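Local coordinates for protein (r)-specific enoyl-coa hydratase (Aeromonas punctata, PDB 1IQ6) that catalyses the hydration of short-chain trans-2-enoyl-CoA, of four to six carbons, to (3R)-3-hydroxyacyl-CoA for polyhydroxyalkanoate synthesis, at residues B[32-38]-B[48-54]. Residues are numbered along the deposited sequence; the frame is centred on the assembly and turned at random.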
loop_
_atom_site.group_PDB
_atom_site.type_symbol
_atom_site.label_atom_id
_atom_site.label_comp_id
_atom_site.label_asym_id
_atom_site.label_seq_id
_atom_site.Cartn_x
_atom_site.Cartn_y
_atom_site.Cartn_z
ATOM N N ASP B 32 -3.673 -11.703 0.403
ATOM C CA ASP B 32 -2.428 -12.125 1.050
ATOM C C ASP B 32 -2.695 -12.831 2.373
ATOM O O ASP B 32 -2.807 -12.191 3.425
ATOM C CB ASP B 32 -1.497 -10.931 1.301
ATOM C CG ASP B 32 -0.162 -11.352 1.914
ATOM O OD1 ASP B 32 0.035 -12.562 2.144
ATOM O OD2 ASP B 32 0.694 -10.474 2.158
ATOM N N PHE B 33 -2.792 -14.153 2.316
ATOM C CA PHE B 33 -3.037 -14.953 3.505
ATOM C C PHE B 33 -1.747 -15.610 4.005
ATOM O O PHE B 33 -1.768 -16.712 4.552
ATOM C CB PHE B 33 -4.095 -16.020 3.210
ATOM C CG PHE B 33 -5.402 -15.457 2.729
ATOM C CD1 PHE B 33 -5.614 -15.208 1.375
ATOM C CD2 PHE B 33 -6.411 -15.146 3.633
ATOM C CE1 PHE B 33 -6.819 -14.657 0.928
ATOM C CE2 PHE B 33 -7.618 -14.594 3.200
ATOM C CZ PHE B 33 -7.821 -14.350 1.845
ATOM N N ASN B 34 -0.624 -14.920 3.810
ATOM C CA ASN B 34 0.678 -15.414 4.256
ATOM C C ASN B 34 0.531 -15.761 5.743
ATOM O O ASN B 34 0.135 -14.913 6.547
ATOM C CB ASN B 34 1.734 -14.311 4.077
ATOM C CG ASN B 34 3.161 -14.834 4.135
ATOM O OD1 ASN B 34 3.421 -15.924 4.635
ATOM N ND2 ASN B 34 4.101 -14.037 3.628
ATOM N N PRO B 35 0.831 -17.013 6.127
ATOM C CA PRO B 35 0.713 -17.428 7.529
ATOM C C PRO B 35 1.498 -16.573 8.525
ATOM O O PRO B 35 1.236 -16.617 9.726
ATOM C CB PRO B 35 1.165 -18.894 7.500
ATOM C CG PRO B 35 2.042 -18.973 6.283
ATOM C CD PRO B 35 1.305 -18.125 5.287
ATOM N N LEU B 36 2.451 -15.793 8.020
ATOM C CA LEU B 36 3.251 -14.916 8.872
ATOM C C LEU B 36 2.357 -13.894 9.569
ATOM O O LEU B 36 2.698 -13.382 10.637
ATOM C CB LEU B 36 4.303 -14.160 8.046
ATOM C CG LEU B 36 5.585 -14.860 7.591
ATOM C CD1 LEU B 36 5.274 -15.904 6.551
ATOM C CD2 LEU B 36 6.542 -13.828 7.019
ATOM N N HIS B 37 1.210 -13.611 8.960
ATOM C CA HIS B 37 0.275 -12.627 9.493
ATOM C C HIS B 37 -0.901 -13.202 10.277
ATOM O O HIS B 37 -1.685 -12.442 10.843
ATOM C CB HIS B 37 -0.299 -11.784 8.348
ATOM C CG HIS B 37 0.734 -11.236 7.417
ATOM N ND1 HIS B 37 1.745 -10.398 7.836
ATOM C CD2 HIS B 37 0.906 -11.395 6.083
ATOM C CE1 HIS B 37 2.496 -10.065 6.800
ATOM N NE2 HIS B 37 2.009 -10.657 5.725
ATOM N N LEU B 38 -1.023 -14.526 10.337
ATOM C CA LEU B 38 -2.179 -15.121 11.008
ATOM C C LEU B 38 -1.958 -16.297 11.965
ATOM O O LEU B 38 -2.592 -16.371 13.020
ATOM C CB LEU B 38 -3.189 -15.550 9.940
ATOM C CG LEU B 38 -3.488 -14.539 8.827
ATOM C CD1 LEU B 38 -4.213 -15.224 7.682
ATOM C CD2 LEU B 38 -4.313 -13.388 9.384
ATOM N N PHE B 48 10.333 -13.713 13.840
ATOM C CA PHE B 48 9.349 -12.792 14.403
ATOM C C PHE B 48 8.673 -13.388 15.632
ATOM O O PHE B 48 8.156 -12.660 16.480
ATOM C CB PHE B 48 8.296 -12.433 13.355
ATOM C CG PHE B 48 8.869 -11.825 12.113
ATOM C CD1 PHE B 48 8.871 -12.531 10.918
ATOM C CD2 PHE B 48 9.424 -10.551 12.141
ATOM C CE1 PHE B 48 9.419 -11.979 9.765
ATOM C CE2 PHE B 48 9.976 -9.986 10.993
ATOM C CZ PHE B 48 9.973 -10.703 9.802
ATOM N N GLU B 49 8.675 -14.717 15.706
ATOM C CA GLU B 49 8.096 -15.463 16.822
ATOM C C GLU B 49 6.577 -15.396 16.944
ATOM O O GLU B 49 5.955 -16.325 17.458
ATOM C CB GLU B 49 8.731 -15.016 18.144
ATOM C CG GLU B 49 10.236 -15.203 18.193
ATOM C CD GLU B 49 10.798 -15.049 19.590
ATOM O OE1 GLU B 49 10.416 -15.845 20.473
ATOM O OE2 GLU B 49 11.620 -14.134 19.805
ATOM N N ARG B 50 5.980 -14.304 16.481
ATOM C CA ARG B 50 4.530 -14.144 16.547
ATOM C C ARG B 50 3.991 -13.428 15.312
ATOM O O ARG B 50 4.743 -12.766 14.594
ATOM C CB ARG B 50 4.144 -13.375 17.816
ATOM C CG ARG B 50 4.989 -12.141 18.073
ATOM C CD ARG B 50 4.483 -11.351 19.272
ATOM N NE ARG B 50 3.121 -10.868 19.064
ATOM C CZ ARG B 50 2.496 -10.012 19.867
ATOM N NH1 ARG B 50 1.255 -9.632 19.594
ATOM N NH2 ARG B 50 3.113 -9.532 20.939
ATOM N N PRO B 51 2.679 -13.555 15.044
ATOM C CA PRO B 51 2.047 -12.917 13.883
ATOM C C PRO B 51 2.301 -11.414 13.779
ATOM O O PRO B 51 2.215 -10.681 14.768
ATOM C CB PRO B 51 0.567 -13.239 14.076
ATOM C CG PRO B 51 0.611 -14.570 14.781
ATOM C CD PRO B 51 1.691 -14.342 15.804
ATOM N N ILE B 52 2.597 -10.968 12.562
ATOM C CA ILE B 52 2.865 -9.561 12.305
ATOM C C ILE B 52 1.864 -8.976 11.316
ATOM O O ILE B 52 1.283 -9.693 10.501
ATOM C CB ILE B 52 4.300 -9.361 11.767
ATOM C CG1 ILE B 52 4.476 -10.085 10.428
ATOM C CG2 ILE B 52 5.305 -9.890 12.782
ATOM C CD1 ILE B 52 5.839 -9.865 9.794
ATOM N N VAL B 53 1.655 -7.667 11.410
ATOM C CA VAL B 53 0.731 -6.957 10.529
ATOM C C VAL B 53 1.346 -6.787 9.135
ATOM O O VAL B 53 2.541 -6.525 9.020
ATOM C CB VAL B 53 0.419 -5.553 11.108
ATOM C CG1 VAL B 53 -0.494 -4.784 10.173
ATOM C CG2 VAL B 53 -0.213 -5.694 12.486
ATOM N N HIS B 54 0.538 -6.940 8.086
ATOM C CA HIS B 54 1.033 -6.775 6.715
ATOM C C HIS B 54 1.669 -5.401 6.562
ATOM O O HIS B 54 1.071 -4.395 6.933
ATOM C CB HIS B 54 -0.099 -6.823 5.692
ATOM C CG HIS B 54 -0.862 -8.105 5.667
ATOM N ND1 HIS B 54 -1.684 -8.505 6.698
ATOM C CD2 HIS B 54 -0.993 -9.039 4.696
ATOM C CE1 HIS B 54 -2.294 -9.628 6.359
ATOM N NE2 HIS B 54 -1.891 -9.972 5.149
#
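Two histidines lie face to face here: the rings of His37 and His54 stack with centroids 3.7 Å apart and planes 22° from parallel. Each is fixed by a backbone carbonyl of the opposite segment, His37 ND1 donating to Ile52 O at 2.8 Å and His54 NE2 to Asp32 O at 3.0 Å. Ile52 also donates, its N lying 3.1 Å from Leu36 O, so the N and O of Ile52 hold two neighbouring residues, Leu36 by its carbonyl and His37 by its ring. Segment 32-38 holds the Asp-x-Asn-Pro-Leu-His core of the hydratase 2 motif of this hot-dog-fold family, and Asp32 to His37 probably line the (3R)-3-hydroxyacyl-CoA site. Asp32 OD1 accepts a hydrogen bond from Asn34 N at 3.0 Å, closing an Asx turn, while Asp32 OD2 is hydrogen-bonded to Ser63 OG of the second subunit, placing the motif at the dimer interface. His54 is the N-cap of helix 55-68, and Phe26 of helix 20-30 meets its ring edge-to-face. Farther along, Leu36 CD2 touches Phe48 CE1 at 4.4 Å, and Phe48 also packs on Ile76 of the second subunit.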